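Local atomic coordinates of quinone oxidoreductase 1 (Escherichia coli, PDB entry 1QOR), a protein that catalyses the one-electron reduction of quinones to semiquinones with NADPH as the reductant, working as a homodimer. Residues Gln143-Ala148 against Glu199-Ile204; Val294-Gln299 against Ser322-Pro327. All blocks are in the same frame, centred on the assembly; numbering follows the deposited sequence.

Contact 1 of 2, residues Gln143-Ala148 against Glu199-Ile204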
ATOM      1  N   GLN A 143      -5.813  -9.023  17.159  1.00 22.41           N
ATOM      2  CA  GLN A 143      -7.170  -8.633  16.778  1.00 22.40           C
ATOM      3  C   GLN A 143      -7.069  -7.965  15.400  1.00 21.43           C
ATOM      4  O   GLN A 143      -6.182  -7.171  15.173  1.00 20.98           O
ATOM      5  CB  GLN A 143      -7.749  -7.613  17.764  1.00 23.54           C
ATOM      6  CG  GLN A 143      -7.768  -8.068  19.225  1.00 27.39           C
ATOM      7  CD  GLN A 143      -8.344  -7.017  20.192  1.00 29.28           C
ATOM      8  OE1 GLN A 143      -8.544  -7.301  21.363  1.00 33.94           O
ATOM      9  NE2 GLN A 143      -8.595  -5.829  19.718  1.00 29.44           N
ATOM     10  N   PHE A 144      -7.973  -8.267  14.489  1.00 19.87           N
ATOM     11  CA  PHE A 144      -7.910  -7.647  13.179  1.00 20.02           C
ATOM     12  C   PHE A 144      -9.318  -7.721  12.627  1.00 20.08           C
ATOM     13  O   PHE A 144     -10.126  -8.543  13.105  1.00 20.38           O
ATOM     14  CB  PHE A 144      -6.922  -8.381  12.259  1.00 18.07           C
ATOM     15  CG  PHE A 144      -7.290  -9.809  11.986  1.00 19.83           C
ATOM     16  CD1 PHE A 144      -6.979 -10.827  12.909  1.00 18.90           C
ATOM     17  CD2 PHE A 144      -7.937 -10.166  10.787  1.00 18.93           C
ATOM     18  CE1 PHE A 144      -7.297 -12.172  12.637  1.00 17.66           C
ATOM     19  CE2 PHE A 144      -8.255 -11.519  10.522  1.00 18.62           C
ATOM     20  CZ  PHE A 144      -7.927 -12.517  11.457  1.00 17.25           C
ATOM     21  N   LEU A 145      -9.607  -6.885  11.634  1.00 18.14           N
ATOM     22  CA  LEU A 145     -10.922  -6.840  11.026  1.00 18.15           C
ATOM     23  C   LEU A 145     -11.000  -7.619   9.686  1.00 19.13           C
ATOM     24  O   LEU A 145     -10.048  -7.585   8.866  1.00 19.35           O
ATOM     25  CB  LEU A 145     -11.338  -5.374  10.864  1.00 18.62           C
ATOM     26  CG  LEU A 145     -12.707  -5.052  10.265  1.00 19.32           C
ATOM     27  CD1 LEU A 145     -13.781  -5.464  11.215  1.00 18.04           C
ATOM     28  CD2 LEU A 145     -12.780  -3.536   9.971  1.00 19.97           C
ATOM     29  N   PHE A 146     -12.138  -8.288   9.440  1.00 17.06           N
ATOM     30  CA  PHE A 146     -12.303  -9.076   8.230  1.00 16.30           C
ATOM     31  C   PHE A 146     -13.745  -8.928   7.823  1.00 16.71           C
ATOM     32  O   PHE A 146     -14.634  -9.371   8.536  1.00 18.39           O
ATOM     33  CB  PHE A 146     -11.942 -10.540   8.502  1.00 16.20           C
ATOM     34  CG  PHE A 146     -11.607 -11.344   7.267  1.00 16.13           C
ATOM     35  CD1 PHE A 146     -12.609 -11.722   6.358  1.00 17.46           C
ATOM     36  CD2 PHE A 146     -10.292 -11.731   7.009  1.00 16.16           C
ATOM     37  CE1 PHE A 146     -12.296 -12.481   5.198  1.00 16.11           C
ATOM     38  CE2 PHE A 146      -9.965 -12.481   5.865  1.00 15.87           C
ATOM     39  CZ  PHE A 146     -10.979 -12.858   4.955  1.00 16.36           C
ATOM     40  N   HIS A 147     -13.980  -8.289   6.680  1.00 15.66           N
ATOM     41  CA  HIS A 147     -15.314  -8.023   6.174  1.00 14.37           C
ATOM     42  C   HIS A 147     -16.029  -9.177   5.562  1.00 13.60           C
ATOM     43  O   HIS A 147     -15.409 -10.103   5.078  1.00 13.86           O
ATOM     44  CB  HIS A 147     -15.261  -6.881   5.174  1.00 15.26           C
ATOM     45  CG  HIS A 147     -14.987  -5.550   5.805  1.00 16.21           C
ATOM     46  ND1 HIS A 147     -15.988  -4.695   6.213  1.00 17.68           N
ATOM     47  CD2 HIS A 147     -13.826  -4.908   6.063  1.00 16.60           C
ATOM     48  CE1 HIS A 147     -15.457  -3.579   6.679  1.00 16.85           C
ATOM     49  NE2 HIS A 147     -14.145  -3.684   6.599  1.00 15.71           N
ATOM     50  N   ALA A 148     -17.351  -9.119   5.584  1.00 14.32           N
ATOM     51  CA  ALA A 148     -18.187 -10.165   4.989  1.00 15.63           C
ATOM     52  C   ALA A 148     -17.761 -11.552   5.522  1.00 17.35           C
ATOM     53  O   ALA A 148     -17.463 -12.499   4.754  1.00 17.09           O
ATOM     54  CB  ALA A 148     -18.086 -10.069   3.417  1.00 16.26           C
ATOM     55  N   GLU A 199     -17.048   3.201  15.387  1.00 26.80           N
ATOM     56  CA  GLU A 199     -17.201   3.340  16.825  1.00 28.52           C
ATOM     57  C   GLU A 199     -17.162   1.954  17.518  1.00 27.62           C
ATOM     58  O   GLU A 199     -16.435   1.784  18.506  1.00 28.13           O
ATOM     59  CB  GLU A 199     -18.474   4.114  17.158  1.00 31.43           C
ATOM     60  CG  GLU A 199     -18.388   5.644  16.875  1.00 39.00           C
ATOM     61  CD  GLU A 199     -17.021   6.325  17.276  1.00 43.54           C
ATOM     62  OE1 GLU A 199     -16.537   6.107  18.413  1.00 45.09           O
ATOM     63  OE2 GLU A 199     -16.427   7.090  16.447  1.00 45.73           O
ATOM     64  N   ARG A 200     -17.875   0.950  16.993  1.00 25.84           N
ATOM     65  CA  ARG A 200     -17.835  -0.382  17.626  1.00 25.35           C
ATOM     66  C   ARG A 200     -16.428  -0.934  17.572  1.00 24.27           C
ATOM     67  O   ARG A 200     -15.958  -1.526  18.544  1.00 24.86           O
ATOM     68  CB  ARG A 200     -18.784  -1.379  16.955  1.00 26.60           C
ATOM     69  CG  ARG A 200     -20.260  -1.217  17.292  1.00 29.72           C
ATOM     70  CD  ARG A 200     -20.566  -1.733  18.707  1.00 31.11           C
ATOM     71  NE  ARG A 200     -20.572  -3.196  18.818  1.00 31.59           N
ATOM     72  CZ  ARG A 200     -19.981  -3.874  19.806  1.00 32.72           C
ATOM     73  NH1 ARG A 200     -19.318  -3.239  20.790  1.00 33.02           N
ATOM     74  NH2 ARG A 200     -20.061  -5.197  19.825  1.00 32.64           N
ATOM     75  N   LEU A 201     -15.720  -0.735  16.459  1.00 23.52           N
ATOM     76  CA  LEU A 201     -14.365  -1.249  16.373  1.00 22.30           C
ATOM     77  C   LEU A 201     -13.439  -0.599  17.396  1.00 22.18           C
ATOM     78  O   LEU A 201     -12.565  -1.265  17.981  1.00 22.26           O
ATOM     79  CB  LEU A 201     -13.786  -1.174  14.939  1.00 23.22           C
ATOM     80  CG  LEU A 201     -12.344  -1.716  15.118  1.00 23.96           C
ATOM     81  CD1 LEU A 201     -12.163  -3.041  14.483  1.00 24.13           C
ATOM     82  CD2 LEU A 201     -11.207  -0.705  14.857  1.00 21.06           C
ATOM     83  N   LYS A 202     -13.600   0.696  17.623  1.00 23.93           N
ATOM     84  CA  LYS A 202     -12.774   1.376  18.635  1.00 27.69           C
ATOM     85  C   LYS A 202     -13.114   0.861  20.050  1.00 28.36           C
ATOM     86  O   LYS A 202     -12.232   0.663  20.894  1.00 28.01           O
ATOM     87  CB  LYS A 202     -12.977   2.889  18.586  1.00 30.15           C
ATOM     88  CG  LYS A 202     -12.287   3.526  17.411  1.00 35.43           C
ATOM     89  CD  LYS A 202     -12.415   5.029  17.429  1.00 40.28           C
ATOM     90  CE  LYS A 202     -13.858   5.449  17.427  1.00 42.54           C
ATOM     91  NZ  LYS A 202     -13.966   6.955  17.556  1.00 45.96           N
ATOM     92  N   GLU A 203     -14.404   0.639  20.285  1.00 28.61           N
ATOM     93  CA  GLU A 203     -14.889   0.129  21.554  1.00 30.19           C
ATOM     94  C   GLU A 203     -14.294  -1.268  21.809  1.00 29.05           C
ATOM     95  O   GLU A 203     -13.598  -1.463  22.806  1.00 28.79           O
ATOM     96  CB  GLU A 203     -16.416   0.091  21.499  1.00 33.53           C
ATOM     97  CG  GLU A 203     -17.072  -0.371  22.751  1.00 40.72           C
ATOM     98  CD  GLU A 203     -18.559  -0.096  22.758  1.00 43.91           C
ATOM     99  OE1 GLU A 203     -19.158  -0.162  21.662  1.00 45.97           O
ATOM    100  OE2 GLU A 203     -19.127   0.175  23.864  1.00 46.67           O
ATOM    101  N   ILE A 204     -14.451  -2.177  20.838  1.00 27.43           N
ATOM    102  CA  ILE A 204     -13.960  -3.562  20.929  1.00 26.84           C
ATOM    103  C   ILE A 204     -12.451  -3.661  21.165  1.00 27.81           C
ATOM    104  O   ILE A 204     -11.967  -4.572  21.885  1.00 28.50           O
ATOM    105  CB  ILE A 204     -14.348  -4.394  19.647  1.00 26.54           C
ATOM    106  CG1 ILE A 204     -15.852  -4.658  19.583  1.00 25.70           C
ATOM    107  CG2 ILE A 204     -13.664  -5.733  19.621  1.00 26.70           C
ATOM    108  CD1 ILE A 204     -16.332  -5.156  18.212  1.00 24.96           C
TER
HETATM  109  O   HOH W   1      -9.571  -5.565  23.423  1.00 33.00           O
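L145 and L201 meet methyl to methyl, CD1 of L145 lying 4.4 Å from CD1 of L201, where helix 197-204 packs on the parallel sheet of the Rossmann-type nucleotide-binding domain. The sheet order places 143-146 in the interior, between strands 167-172 and 210-215. Only 116 Å² is buried between the two segments, and the backbones stay well apart, the CA atoms of L145 and L201 being 8.5 Å from each other. L145 bridges this gap by extending CG anti to its backbone N (chi1 -179°), which carries its methyl groups out toward the helix.

One turn further along the helix the contact becomes polar. The amide of Q143 reaches toward the carbonyl of I204, but NE2 of Q143 remains 4.2 Å from O of I204, too far for a direct bond. A water closes the gap, donating to OE1 of Q143 at 2.9 Å and to O of I204 at 3.0 Å.

In the second shell, I204 and R200 lean on Q188 and I190 of edge strand 188-191, and W187 touches both Q143 and I204. R200 pairs with E195 through NE and with E203 through NH1. NH1 of R200 lies 3.2 Å from OE1 of E203, which it meets from above the carboxylate plane, while CD1 of I204 lies 4.0 Å above the guanidinium plane of R200, offset toward its rim.

Contact 2 of 2, residues Val294-Gln299 against Ser322-Pro327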
ATOM      1  N   VAL A 294     -16.109 -27.374   5.578  1.00 32.63           N
ATOM      2  CA  VAL A 294     -16.527 -26.718   4.340  1.00 34.97           C
ATOM      3  C   VAL A 294     -17.722 -27.390   3.685  1.00 36.71           C
ATOM      4  O   VAL A 294     -17.859 -27.355   2.475  1.00 38.97           O
ATOM      5  CB  VAL A 294     -15.363 -26.560   3.297  1.00 33.57           C
ATOM      6  CG1 VAL A 294     -14.215 -25.746   3.874  1.00 32.53           C
ATOM      7  CG2 VAL A 294     -14.876 -27.890   2.843  1.00 33.04           C
ATOM      8  N   ASP A 295     -18.599 -27.981   4.476  1.00 37.39           N
ATOM      9  CA  ASP A 295     -19.758 -28.632   3.908  1.00 38.91           C
ATOM     10  C   ASP A 295     -20.715 -27.549   3.421  1.00 37.96           C
ATOM     11  O   ASP A 295     -20.775 -26.469   3.992  1.00 38.58           O
ATOM     12  CB  ASP A 295     -20.378 -29.562   4.944  1.00 43.52           C
ATOM     13  CG  ASP A 295     -19.340 -30.552   5.530  1.00 47.82           C
ATOM     14  OD1 ASP A 295     -18.576 -31.172   4.729  1.00 49.61           O
ATOM     15  OD2 ASP A 295     -19.275 -30.689   6.787  1.00 50.11           O
ATOM     16  N   VAL A 296     -21.406 -27.816   2.320  1.00 36.67           N
ATOM     17  CA  VAL A 296     -22.310 -26.843   1.691  1.00 34.91           C
ATOM     18  C   VAL A 296     -23.797 -27.105   1.913  1.00 34.79           C
ATOM     19  O   VAL A 296     -24.260 -28.223   1.716  1.00 35.02           O
ATOM     20  CB  VAL A 296     -21.996 -26.769   0.118  1.00 33.53           C
ATOM     21  CG1 VAL A 296     -23.059 -25.967  -0.647  1.00 32.75           C
ATOM     22  CG2 VAL A 296     -20.632 -26.135  -0.116  1.00 31.46           C
ATOM     23  N   ALA A 297     -24.544 -26.060   2.268  1.00 34.85           N
ATOM     24  CA  ALA A 297     -25.990 -26.152   2.468  1.00 36.13           C
ATOM     25  C   ALA A 297     -26.569 -26.773   1.199  1.00 37.60           C
ATOM     26  O   ALA A 297     -26.164 -26.390   0.100  1.00 39.77           O
ATOM     27  CB  ALA A 297     -26.574 -24.757   2.656  1.00 34.13           C
ATOM     28  N   GLU A 298     -27.517 -27.697   1.315  1.00 38.14           N
ATOM     29  CA  GLU A 298     -28.106 -28.322   0.128  1.00 38.27           C
ATOM     30  C   GLU A 298     -28.789 -27.288  -0.767  1.00 36.64           C
ATOM     31  O   GLU A 298     -28.757 -27.396  -1.977  1.00 36.55           O
ATOM     32  CB  GLU A 298     -29.101 -29.419   0.527  1.00 42.00           C
ATOM     33  CG  GLU A 298     -29.015 -30.693  -0.318  1.00 46.79           C
ATOM     34  CD  GLU A 298     -27.630 -31.369  -0.244  1.00 51.42           C
ATOM     35  OE1 GLU A 298     -26.844 -31.066   0.711  1.00 53.32           O
ATOM     36  OE2 GLU A 298     -27.330 -32.216  -1.140  1.00 52.65           O
ATOM     37  N   GLN A 299     -29.337 -26.242  -0.170  1.00 34.79           N
ATOM     38  CA  GLN A 299     -30.010 -25.209  -0.932  1.00 33.91           C
ATOM     39  C   GLN A 299     -29.029 -24.406  -1.757  1.00 33.80           C
ATOM     40  O   GLN A 299     -29.425 -23.645  -2.649  1.00 34.85           O
ATOM     41  CB  GLN A 299     -30.786 -24.267  -0.000  1.00 33.87           C
ATOM     42  N   SER A 322     -19.979 -21.306   1.044  1.00 21.51           N
ATOM     43  CA  SER A 322     -19.876 -21.648  -0.353  1.00 21.23           C
ATOM     44  C   SER A 322     -21.114 -22.251  -1.046  1.00 23.31           C
ATOM     45  O   SER A 322     -22.040 -22.783  -0.400  1.00 22.82           O
ATOM     46  CB  SER A 322     -18.712 -22.584  -0.502  1.00 21.35           C
ATOM     47  OG  SER A 322     -17.525 -21.990  -0.010  1.00 22.53           O
ATOM     48  N   SER A 323     -21.143 -22.078  -2.375  1.00 24.46           N
ATOM     49  CA  SER A 323     -22.173 -22.597  -3.270  1.00 23.85           C
ATOM     50  C   SER A 323     -21.457 -23.517  -4.249  1.00 24.21           C
ATOM     51  O   SER A 323     -20.209 -23.457  -4.421  1.00 23.15           O
ATOM     52  CB  SER A 323     -22.862 -21.478  -4.062  1.00 25.53           C
ATOM     53  OG  SER A 323     -23.688 -20.651  -3.248  1.00 26.97           O
ATOM     54  N   LEU A 324     -22.229 -24.366  -4.903  1.00 24.46           N
ATOM     55  CA  LEU A 324     -21.643 -25.276  -5.860  1.00 26.31           C
ATOM     56  C   LEU A 324     -22.565 -25.488  -7.031  1.00 27.25           C
ATOM     57  O   LEU A 324     -23.775 -25.272  -6.918  1.00 27.03           O
ATOM     58  CB  LEU A 324     -21.418 -26.646  -5.225  1.00 26.33           C
ATOM     59  CG  LEU A 324     -20.334 -26.863  -4.188  1.00 27.24           C
ATOM     60  CD1 LEU A 324     -20.532 -28.249  -3.596  1.00 27.23           C
ATOM     61  CD2 LEU A 324     -18.950 -26.744  -4.816  1.00 27.23           C
ATOM     62  N   LEU A 325     -21.961 -25.844  -8.158  1.00 27.59           N
ATOM     63  CA  LEU A 325     -22.695 -26.224  -9.358  1.00 29.23           C
ATOM     64  C   LEU A 325     -22.360 -27.711  -9.536  1.00 29.04           C
ATOM     65  O   LEU A 325     -21.189 -28.132  -9.449  1.00 26.65           O
ATOM     66  CB  LEU A 325     -22.247 -25.446 -10.606  1.00 29.56           C
ATOM     67  CG  LEU A 325     -22.647 -23.977 -10.758  1.00 31.17           C
ATOM     68  CD1 LEU A 325     -22.058 -23.450 -12.115  1.00 31.14           C
ATOM     69  CD2 LEU A 325     -24.180 -23.794 -10.691  1.00 29.27           C
ATOM     70  N   ILE A 326     -23.397 -28.511  -9.731  1.00 31.17           N
ATOM     71  CA  ILE A 326     -23.211 -29.949  -9.908  1.00 34.12           C
ATOM     72  C   ILE A 326     -23.535 -30.308 -11.349  1.00 35.77           C
ATOM     73  O   ILE A 326     -24.635 -30.009 -11.825  1.00 35.92           O
ATOM     74  CB  ILE A 326     -24.138 -30.777  -8.952  1.00 33.97           C
ATOM     75  CG1 ILE A 326     -24.059 -30.212  -7.527  1.00 33.12           C
ATOM     76  CG2 ILE A 326     -23.720 -32.241  -8.962  1.00 31.97           C
ATOM     77  CD1 ILE A 326     -22.662 -30.245  -6.926  1.00 31.86           C
ATOM     78  N   PRO A 327     -22.532 -30.820 -12.088  1.00 38.04           N
ATOM     79  CA  PRO A 327     -22.578 -31.250 -13.491  1.00 39.68           C
ATOM     80  C   PRO A 327     -23.528 -32.437 -13.633  1.00 41.76           C
ATOM     81  O   PRO A 327     -24.166 -32.544 -14.703  1.00 43.56           O
ATOM     82  CB  PRO A 327     -21.148 -31.726 -13.752  1.00 39.28           C
ATOM     83  CG  PRO A 327     -20.340 -30.972 -12.798  1.00 39.13           C
ATOM     84  CD  PRO A 327     -21.174 -30.985 -11.550  1.00 38.38           C
ATOM     85  OXT PRO A 327     -23.594 -33.265 -12.685  1.00 43.00           O
TER
HETATM   86  O   HOH W   2     -19.556 -23.667   2.909  1.00 30.53           O
HETATM   87  O   HOH W   3     -22.890 -23.458   2.272  0.64 20.38           O
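V296 presses its two methyl groups against the backbone and side chains that lead into the C-terminal strand, in a mainly apolar contact supplemented by water bridges. It joins the loop between helix 273-288 and strand 301-303 to the segment entering strand 324-326, on the side of the molecule that carries the GroES-like catalytic domain of this alcohol dehydrogenase family. V296 supplies 80 of the 152 Å² buried between the two segments, and its CA comes within 6.1 Å of the CA of S322.

The valine straddles the carbonyl of S322: CG1 of V296 is 3.4 Å from O of S322, and CG2 of V296 is 3.6 Å from the same oxygen. With CG1 anti to the backbone N (chi1 170°), CG2 falls beside that N and also meets L324, whose CD1 is 4.1 Å from CG2 of V296.

No direct hydrogen bond spans the segments, but two waters link their backbones. One accepts from N of S322 at 3.0 Å and donates to O of D295; the other accepts from N of A297 at 3.1 Å and donates to O of S322 at 2.9 Å. Q300 NE2 also bonds to O of S322, so this carbonyl has two polar partners besides the valine methyls.

Helix 115-135 adjoins both segments: A120 touches V296 and takes the hydroxyl of S322 through its carbonyl O, while A119 meets L324. Beyond them, strand 324-326 runs parallel to 301-303 and antiparallel to 37-39.

How the contacts relate
Along the chain the two contacts follow in series, the first loop closing at I204 long before V294 opens the second. Contact 1 spans 50 intervening residues, which include strands 167-172 and 188-191, and ties an interior strand of the parallel sheet to helix 197-204. Contact 2 closes a loop of 22 residues that contains strand 301-303 and helix 307-315, bringing the C-terminal end of the chain back to the mixed sheet. Their centres are 30 Å apart. Segment 143-148 reaches the cofactor at A148, beyond the residues that pack in contact 1 (the side chain of L145 is about 12 Å from NADPH), whereas the side chain of S322 in contact 2 lies about 6 Å from it.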